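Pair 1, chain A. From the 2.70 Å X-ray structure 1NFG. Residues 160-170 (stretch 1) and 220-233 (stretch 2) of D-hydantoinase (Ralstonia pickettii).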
# COMPACT_ATOMS: atom_id res chain seq x y z
N ASP A 160 20.91 19.66 4.52
CA ASP A 160 19.46 19.80 4.40
C ASP A 160 18.91 19.49 3.02
O ASP A 160 19.66 19.19 2.09
CB ASP A 160 19.06 21.21 4.81
CG ASP A 160 19.79 22.27 3.99
OD1 ASP A 160 19.65 22.29 2.75
OD2 ASP A 160 20.51 23.10 4.59
N ASP A 161 17.59 19.58 2.88
CA ASP A 161 16.93 19.30 1.61
C ASP A 161 17.46 20.22 0.51
O ASP A 161 17.58 19.81 -0.65
CB ASP A 161 15.40 19.46 1.73
CG ASP A 161 14.79 18.50 2.75
OD1 ASP A 161 15.47 17.55 3.20
OD2 ASP A 161 13.60 18.70 3.10
N VAL A 162 17.77 21.47 0.88
CA VAL A 162 18.30 22.44 -0.09
C VAL A 162 19.61 21.91 -0.66
O VAL A 162 19.86 21.98 -1.87
CB VAL A 162 18.58 23.81 0.57
CG1 VAL A 162 19.18 24.77 -0.45
CG2 VAL A 162 17.30 24.38 1.16
N THR A 163 20.44 21.37 0.23
CA THR A 163 21.73 20.81 -0.15
C THR A 163 21.51 19.58 -1.04
O THR A 163 22.02 19.52 -2.16
CB THR A 163 22.54 20.41 1.10
OG1 THR A 163 22.81 21.58 1.88
CG2 THR A 163 23.85 19.74 0.70
N LEU A 164 20.74 18.62 -0.52
CA LEU A 164 20.43 17.38 -1.24
C LEU A 164 19.90 17.67 -2.65
O LEU A 164 20.30 17.03 -3.62
CB LEU A 164 19.39 16.58 -0.44
CG LEU A 164 18.93 15.22 -0.97
CD1 LEU A 164 20.11 14.41 -1.46
CD2 LEU A 164 18.18 14.48 0.13
N LEU A 165 19.02 18.66 -2.76
CA LEU A 165 18.48 19.04 -4.05
C LEU A 165 19.58 19.59 -4.96
O LEU A 165 19.59 19.33 -6.17
CB LEU A 165 17.38 20.08 -3.86
CG LEU A 165 16.01 19.56 -3.41
CD1 LEU A 165 15.22 20.65 -2.70
CD2 LEU A 165 15.26 19.04 -4.62
N LYS A 166 20.51 20.34 -4.38
CA LYS A 166 21.61 20.91 -5.17
C LYS A 166 22.54 19.79 -5.61
O LYS A 166 23.04 19.80 -6.74
CB LYS A 166 22.38 21.96 -4.36
CG LYS A 166 21.72 23.33 -4.40
CD LYS A 166 22.55 24.42 -3.74
CE LYS A 166 22.47 24.37 -2.22
NZ LYS A 166 22.96 25.65 -1.63
N THR A 167 22.76 18.83 -4.72
CA THR A 167 23.61 17.68 -5.02
C THR A 167 22.94 16.82 -6.09
O THR A 167 23.59 16.41 -7.05
CB THR A 167 23.85 16.83 -3.77
OG1 THR A 167 24.45 17.64 -2.75
CG2 THR A 167 24.78 15.67 -4.08
N LEU A 168 21.64 16.55 -5.92
CA LEU A 168 20.92 15.75 -6.90
C LEU A 168 21.01 16.43 -8.26
O LEU A 168 21.19 15.77 -9.29
CB LEU A 168 19.43 15.60 -6.53
CG LEU A 168 18.85 14.38 -5.81
CD1 LEU A 168 19.78 13.18 -5.94
CD2 LEU A 168 18.61 14.69 -4.35
N ASP A 169 20.92 17.75 -8.25
CA ASP A 169 20.97 18.51 -9.49
C ASP A 169 22.35 18.44 -10.17
O ASP A 169 22.43 18.28 -11.40
CB ASP A 169 20.58 19.96 -9.22
CG ASP A 169 20.44 20.77 -10.48
OD1 ASP A 169 21.47 21.25 -10.99
OD2 ASP A 169 19.30 20.91 -10.98
N LYS A 170 23.42 18.55 -9.39
CA LYS A 170 24.77 18.47 -9.93
C LYS A 170 25.06 17.07 -10.48
O LYS A 170 25.73 16.92 -11.51
CB LYS A 170 25.80 18.82 -8.85
CG LYS A 170 26.00 20.31 -8.64
CD LYS A 170 26.45 21.00 -9.92
CE LYS A 170 26.79 22.46 -9.69
NZ LYS A 170 27.01 23.19 -10.97
N ALA A 220 11.98 8.10 2.55
CA ALA A 220 10.93 8.60 1.68
C ALA A 220 11.22 10.01 1.17
O ALA A 220 11.05 10.29 -0.02
CB ALA A 220 9.60 8.58 2.41
N ARG A 221 11.68 10.88 2.06
CA ARG A 221 11.99 12.26 1.70
C ARG A 221 13.08 12.32 0.62
O ARG A 221 12.93 13.00 -0.41
CB ARG A 221 12.44 13.03 2.95
CG ARG A 221 12.80 14.50 2.75
CD ARG A 221 12.39 15.31 3.98
NE ARG A 221 12.81 14.68 5.23
CZ ARG A 221 14.01 14.87 5.79
NH1 ARG A 221 14.90 15.67 5.21
NH2 ARG A 221 14.31 14.24 6.93
N ALA A 222 14.17 11.59 0.85
CA ALA A 222 15.25 11.57 -0.12
C ALA A 222 14.71 11.12 -1.48
O ALA A 222 14.93 11.78 -2.50
CB ALA A 222 16.35 10.62 0.36
N LEU A 223 13.97 10.02 -1.49
CA LEU A 223 13.41 9.51 -2.74
C LEU A 223 12.48 10.52 -3.39
O LEU A 223 12.44 10.64 -4.62
CB LEU A 223 12.70 8.18 -2.48
CG LEU A 223 13.64 7.06 -2.00
CD1 LEU A 223 12.85 5.89 -1.44
CD2 LEU A 223 14.51 6.63 -3.15
N ALA A 224 11.72 11.24 -2.57
CA ALA A 224 10.80 12.26 -3.08
C ALA A 224 11.59 13.38 -3.75
O ALA A 224 11.24 13.85 -4.84
CB ALA A 224 9.97 12.82 -1.93
N LEU A 225 12.67 13.79 -3.10
CA LEU A 225 13.53 14.84 -3.64
C LEU A 225 14.16 14.37 -4.94
O LEU A 225 14.26 15.13 -5.91
CB LEU A 225 14.62 15.20 -2.61
CG LEU A 225 14.37 16.44 -1.73
CD1 LEU A 225 12.91 16.88 -1.78
CD2 LEU A 225 14.81 16.12 -0.30
N ALA A 226 14.57 13.10 -4.98
CA ALA A 226 15.16 12.54 -6.19
C ALA A 226 14.10 12.60 -7.30
O ALA A 226 14.40 12.93 -8.44
CB ALA A 226 15.59 11.11 -5.95
N GLU A 227 12.85 12.29 -6.94
CA GLU A 227 11.76 12.33 -7.90
C GLU A 227 11.57 13.73 -8.47
O GLU A 227 11.37 13.90 -9.68
CB GLU A 227 10.45 11.89 -7.24
CG GLU A 227 9.36 11.55 -8.24
CD GLU A 227 8.05 11.14 -7.58
OE1 GLU A 227 8.08 10.60 -6.45
OE2 GLU A 227 6.99 11.35 -8.20
N ILE A 228 11.63 14.74 -7.59
CA ILE A 228 11.46 16.14 -7.99
C ILE A 228 12.56 16.58 -8.95
O ILE A 228 12.29 17.19 -9.98
CB ILE A 228 11.48 17.09 -6.76
CG1 ILE A 228 10.28 16.80 -5.85
CG2 ILE A 228 11.47 18.54 -7.21
CD1 ILE A 228 8.96 17.13 -6.49
N VAL A 229 13.80 16.29 -8.59
CA VAL A 229 14.92 16.66 -9.44
C VAL A 229 14.93 15.75 -10.66
O VAL A 229 15.51 16.08 -11.69
CB VAL A 229 16.27 16.52 -8.70
CG1 VAL A 229 17.42 16.76 -9.66
CG2 VAL A 229 16.32 17.50 -7.55
N ASN A 230 14.26 14.60 -10.52
CA ASN A 230 14.20 13.61 -11.59
C ASN A 230 15.61 13.06 -11.79
O ASN A 230 16.18 13.11 -12.88
CB ASN A 230 13.70 14.23 -12.89
CG ASN A 230 13.55 13.20 -13.98
OD1 ASN A 230 13.48 13.55 -15.16
ND2 ASN A 230 13.48 11.92 -13.60
N ALA A 231 16.16 12.52 -10.71
CA ALA A 231 17.50 11.99 -10.72
C ALA A 231 17.59 10.64 -10.05
O ALA A 231 16.74 10.28 -9.23
CB ALA A 231 18.42 12.96 -10.00
N PRO A 232 18.61 9.85 -10.40
CA PRO A 232 18.77 8.54 -9.79
C PRO A 232 19.34 8.76 -8.40
O PRO A 232 20.09 9.71 -8.19
CB PRO A 232 19.76 7.85 -10.72
CG PRO A 232 20.62 9.00 -11.19
CD PRO A 232 19.58 10.05 -11.49
N ILE A 233 18.99 7.90 -7.45
CA ILE A 233 19.49 8.03 -6.10
C ILE A 233 19.75 6.64 -5.54
O ILE A 233 19.12 5.67 -5.96
CB ILE A 233 18.48 8.78 -5.20
CG1 ILE A 233 19.10 9.06 -3.83
CG2 ILE A 233 17.22 7.96 -5.03
CD1 ILE A 233 18.29 10.01 -2.99

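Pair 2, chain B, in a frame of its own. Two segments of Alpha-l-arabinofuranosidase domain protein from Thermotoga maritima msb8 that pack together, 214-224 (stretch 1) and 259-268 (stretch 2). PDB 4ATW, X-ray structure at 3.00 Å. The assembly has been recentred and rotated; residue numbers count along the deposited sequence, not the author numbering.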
# COMPACT_ATOMS: atom_id res chain seq x y z
N ASP B 214 3.52 19.92 -0.50
CA ASP B 214 4.09 21.22 -0.79
C ASP B 214 4.82 21.09 -2.15
O ASP B 214 5.78 20.34 -2.28
CB ASP B 214 5.05 21.57 0.33
CG ASP B 214 6.00 22.66 -0.04
OD1 ASP B 214 5.98 23.14 -1.20
OD2 ASP B 214 6.80 23.05 0.84
N PRO B 215 4.37 21.83 -3.17
CA PRO B 215 4.97 21.81 -4.51
C PRO B 215 6.45 22.17 -4.49
O PRO B 215 7.26 21.57 -5.20
CB PRO B 215 4.19 22.89 -5.22
CG PRO B 215 2.93 22.98 -4.48
CD PRO B 215 3.37 22.89 -3.08
N ILE B 216 6.79 23.19 -3.70
CA ILE B 216 8.17 23.63 -3.60
C ILE B 216 9.00 22.54 -3.00
O ILE B 216 10.14 22.34 -3.38
CB ILE B 216 8.29 24.87 -2.72
CG1 ILE B 216 7.28 25.92 -3.16
CG2 ILE B 216 9.66 25.47 -2.89
CD1 ILE B 216 7.51 26.44 -4.57
N TRP B 217 8.44 21.83 -2.03
CA TRP B 217 9.20 20.73 -1.44
C TRP B 217 9.56 19.72 -2.56
O TRP B 217 10.74 19.57 -2.91
CB TRP B 217 8.39 20.05 -0.30
CG TRP B 217 9.06 18.82 0.26
CD1 TRP B 217 9.03 17.57 -0.28
CD2 TRP B 217 9.82 18.71 1.47
NE1 TRP B 217 9.71 16.68 0.53
CE2 TRP B 217 10.21 17.36 1.61
CE3 TRP B 217 10.22 19.62 2.46
CZ2 TRP B 217 10.97 16.90 2.69
CZ3 TRP B 217 10.99 19.15 3.54
CH2 TRP B 217 11.35 17.82 3.64
N ASN B 218 8.53 19.06 -3.11
CA ASN B 218 8.71 18.10 -4.18
C ASN B 218 9.68 18.62 -5.24
O ASN B 218 10.68 17.99 -5.58
CB ASN B 218 7.39 17.81 -4.86
CG ASN B 218 6.39 17.23 -3.94
OD1 ASN B 218 6.73 16.62 -2.92
ND2 ASN B 218 5.13 17.38 -4.31
N LEU B 219 9.35 19.78 -5.78
CA LEU B 219 10.17 20.42 -6.81
C LEU B 219 11.66 20.56 -6.41
O LEU B 219 12.58 20.41 -7.22
CB LEU B 219 9.55 21.77 -7.13
CG LEU B 219 9.01 22.00 -8.55
CD1 LEU B 219 8.74 20.74 -9.30
CD2 LEU B 219 7.75 22.76 -8.40
N ARG B 220 11.90 20.83 -5.13
CA ARG B 220 13.26 20.98 -4.69
C ARG B 220 13.89 19.64 -4.49
O ARG B 220 15.08 19.52 -4.55
CB ARG B 220 13.31 21.76 -3.41
CG ARG B 220 14.67 22.29 -3.21
CD ARG B 220 14.59 23.74 -3.05
NE ARG B 220 14.29 24.42 -4.29
CZ ARG B 220 13.77 25.65 -4.35
NH1 ARG B 220 13.49 26.32 -3.22
NH2 ARG B 220 13.60 26.25 -5.52
N VAL B 221 13.10 18.62 -4.26
CA VAL B 221 13.66 17.30 -4.10
C VAL B 221 13.96 16.79 -5.47
O VAL B 221 15.04 16.29 -5.73
CB VAL B 221 12.67 16.30 -3.42
CG1 VAL B 221 13.23 14.89 -3.45
CG2 VAL B 221 12.43 16.72 -1.99
N LEU B 222 13.00 16.90 -6.37
CA LEU B 222 13.24 16.39 -7.71
C LEU B 222 14.39 17.12 -8.35
O LEU B 222 15.20 16.52 -9.08
CB LEU B 222 11.99 16.55 -8.56
CG LEU B 222 10.87 15.64 -8.06
CD1 LEU B 222 9.53 16.27 -8.30
CD2 LEU B 222 11.00 14.33 -8.79
N GLN B 223 14.49 18.42 -8.08
CA GLN B 223 15.54 19.22 -8.70
C GLN B 223 16.94 18.88 -8.22
O GLN B 223 17.89 19.00 -8.95
CB GLN B 223 15.26 20.68 -8.42
CG GLN B 223 14.79 21.44 -9.63
CD GLN B 223 14.12 22.74 -9.25
OE1 GLN B 223 14.49 23.40 -8.27
NE2 GLN B 223 13.13 23.13 -10.04
N GLU B 224 17.03 18.45 -6.98
CA GLU B 224 18.31 18.12 -6.37
C GLU B 224 18.73 16.66 -6.60
O GLU B 224 19.83 16.38 -7.02
CB GLU B 224 18.23 18.42 -4.87
CG GLU B 224 19.57 18.56 -4.23
CD GLU B 224 20.37 19.74 -4.78
OE1 GLU B 224 19.85 20.46 -5.69
OE2 GLU B 224 21.52 19.98 -4.32
N GLY B 259 -0.99 15.35 -10.22
CA GLY B 259 -0.36 16.61 -9.88
C GLY B 259 1.12 16.33 -9.76
O GLY B 259 1.94 16.78 -10.58
N VAL B 260 1.48 15.54 -8.75
CA VAL B 260 2.86 15.18 -8.52
C VAL B 260 3.49 14.71 -9.80
O VAL B 260 4.65 15.02 -10.06
CB VAL B 260 2.96 14.07 -7.50
CG1 VAL B 260 4.40 13.58 -7.36
CG2 VAL B 260 2.43 14.55 -6.17
N LYS B 261 2.73 13.95 -10.60
CA LYS B 261 3.24 13.43 -11.85
C LYS B 261 3.77 14.55 -12.72
O LYS B 261 4.90 14.49 -13.23
CB LYS B 261 2.15 12.69 -12.60
CG LYS B 261 2.69 11.82 -13.73
CD LYS B 261 3.37 12.63 -14.80
CE LYS B 261 3.31 11.92 -16.14
NZ LYS B 261 2.51 12.68 -17.18
N LYS B 262 2.96 15.57 -12.89
CA LYS B 262 3.38 16.70 -13.70
C LYS B 262 4.56 17.51 -13.14
O LYS B 262 5.32 18.10 -13.89
CB LYS B 262 2.19 17.61 -13.97
CG LYS B 262 1.17 16.97 -14.88
CD LYS B 262 1.38 17.36 -16.36
CE LYS B 262 2.74 16.94 -16.94
NZ LYS B 262 2.87 17.14 -18.42
N LEU B 263 4.73 17.55 -11.82
CA LEU B 263 5.85 18.28 -11.26
C LEU B 263 7.05 17.55 -11.76
O LEU B 263 7.97 18.17 -12.23
CB LEU B 263 5.85 18.26 -9.75
CG LEU B 263 4.68 18.97 -9.04
CD1 LEU B 263 4.66 18.55 -7.59
CD2 LEU B 263 4.83 20.43 -9.16
N ILE B 264 7.04 16.23 -11.70
CA ILE B 264 8.18 15.47 -12.18
C ILE B 264 8.49 15.83 -13.63
O ILE B 264 9.64 16.01 -14.00
CB ILE B 264 7.92 13.96 -12.10
CG1 ILE B 264 7.68 13.57 -10.65
CG2 ILE B 264 9.14 13.17 -12.59
CD1 ILE B 264 7.37 12.10 -10.47
N ASP B 265 7.46 15.94 -14.45
CA ASP B 265 7.70 16.25 -15.85
C ASP B 265 8.44 17.57 -15.97
O ASP B 265 9.19 17.78 -16.92
CB ASP B 265 6.39 16.34 -16.62
CG ASP B 265 5.82 14.99 -16.96
OD1 ASP B 265 6.43 13.95 -16.63
OD2 ASP B 265 4.73 14.97 -17.56
N MET B 266 8.25 18.45 -15.00
CA MET B 266 8.87 19.78 -15.03
C MET B 266 10.33 19.88 -14.56
O MET B 266 10.90 20.96 -14.56
CB MET B 266 8.01 20.77 -14.23
CG MET B 266 6.56 20.79 -14.62
SD MET B 266 5.73 22.05 -13.68
CE MET B 266 3.94 21.60 -13.92
N VAL B 267 10.92 18.77 -14.15
CA VAL B 267 12.32 18.80 -13.73
C VAL B 267 13.11 17.94 -14.72
O VAL B 267 13.13 16.71 -14.60
CB VAL B 267 12.51 18.22 -12.32
CG1 VAL B 267 13.95 18.40 -11.87
CG2 VAL B 267 11.55 18.90 -11.35
N ASP B 268 13.75 18.59 -15.68
CA ASP B 268 14.49 17.86 -16.70
C ASP B 268 15.19 16.60 -16.27
O ASP B 268 14.89 15.55 -16.82
CB ASP B 268 15.45 18.79 -17.40
CG ASP B 268 14.72 19.74 -18.33
OD1 ASP B 268 13.56 19.43 -18.68
OD2 ASP B 268 15.30 20.78 -18.70

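Each pair consists of two helices packed side by side with their N-to-C directions inclined to each other, at 47° in pair 1 and 40° in pair 2. The helix axes approach to 9.6 Å and 9.8 Å respectively, and the N, CA and C atoms of 14 central residues superpose with an RMSD of 0.3 Å. In both, the first helix is preceded by an N-cap aspartate, Asp A160 matching Asp B214, whose side chain caps the backbone amide three residues on: Thr A163 N lies 2.8 Å from Asp A160 OD1, though the position of Asp A160 OD1 is less certain, and Trp B217 N lies 2.9 Å from Asp B214 OD1.

The centre of the contact matches in both position and chemistry. Leu A165, Leu A168, Leu A225 and Val A229 fall on Leu B219, Leu B222, Leu B263 and Val B267, with side-chain centres no more than 0.6 Å apart. The side chain of Leu A225 sits as a knob among Asp A161, Leu A164, Leu A165 and Leu A168; its CG is 3.9 Å from Leu A165 CG. At the matching place, Leu B263 CD2 packs 3.8 Å from Leu B219 CD2. The valines, both in the t rotamer, fill the next space along: Val A229 CG2 is 3.5 Å from Leu A165 CD2 and 3.8 Å from Leu A168 CB, while Val B267 CG2 is 3.9 Å from Leu B219 CD1 and 3.7 Å from Leu B222 CB.

Around this centre the solutions diverge. Pair 1 closes one end with a salt bridge, in which Arg A221 NH1 donates to Asp A161 OD1 at 2.8 Å, the acid lying at the edge of the guanidinium near its plane. The equivalent positions in pair 2 are Gly B259 and Pro B215, which carry no such charges, and no hydrogen bond crosses between its stretches. Next to them, Leu A164 CD2 meets Leu A225 CD2 at 3.8 Å, whereas Asn B218 presents its amide to the same leucine position, with ND2 3.5 Å from Leu B263 CD1.

Size is also distributed differently on the second helix. Ala A226 offers little side chain, and Leu A168 CG approaches its CA to 4.1 Å; at the matching position Ile B264 reaches Leu B222 CD2 through CG1 at 3.9 Å, although its CA-to-CB bond points away. Altogether the stretches bury 530 Å² in pair 1, whose second stretch is longer, and 410 Å² in pair 2.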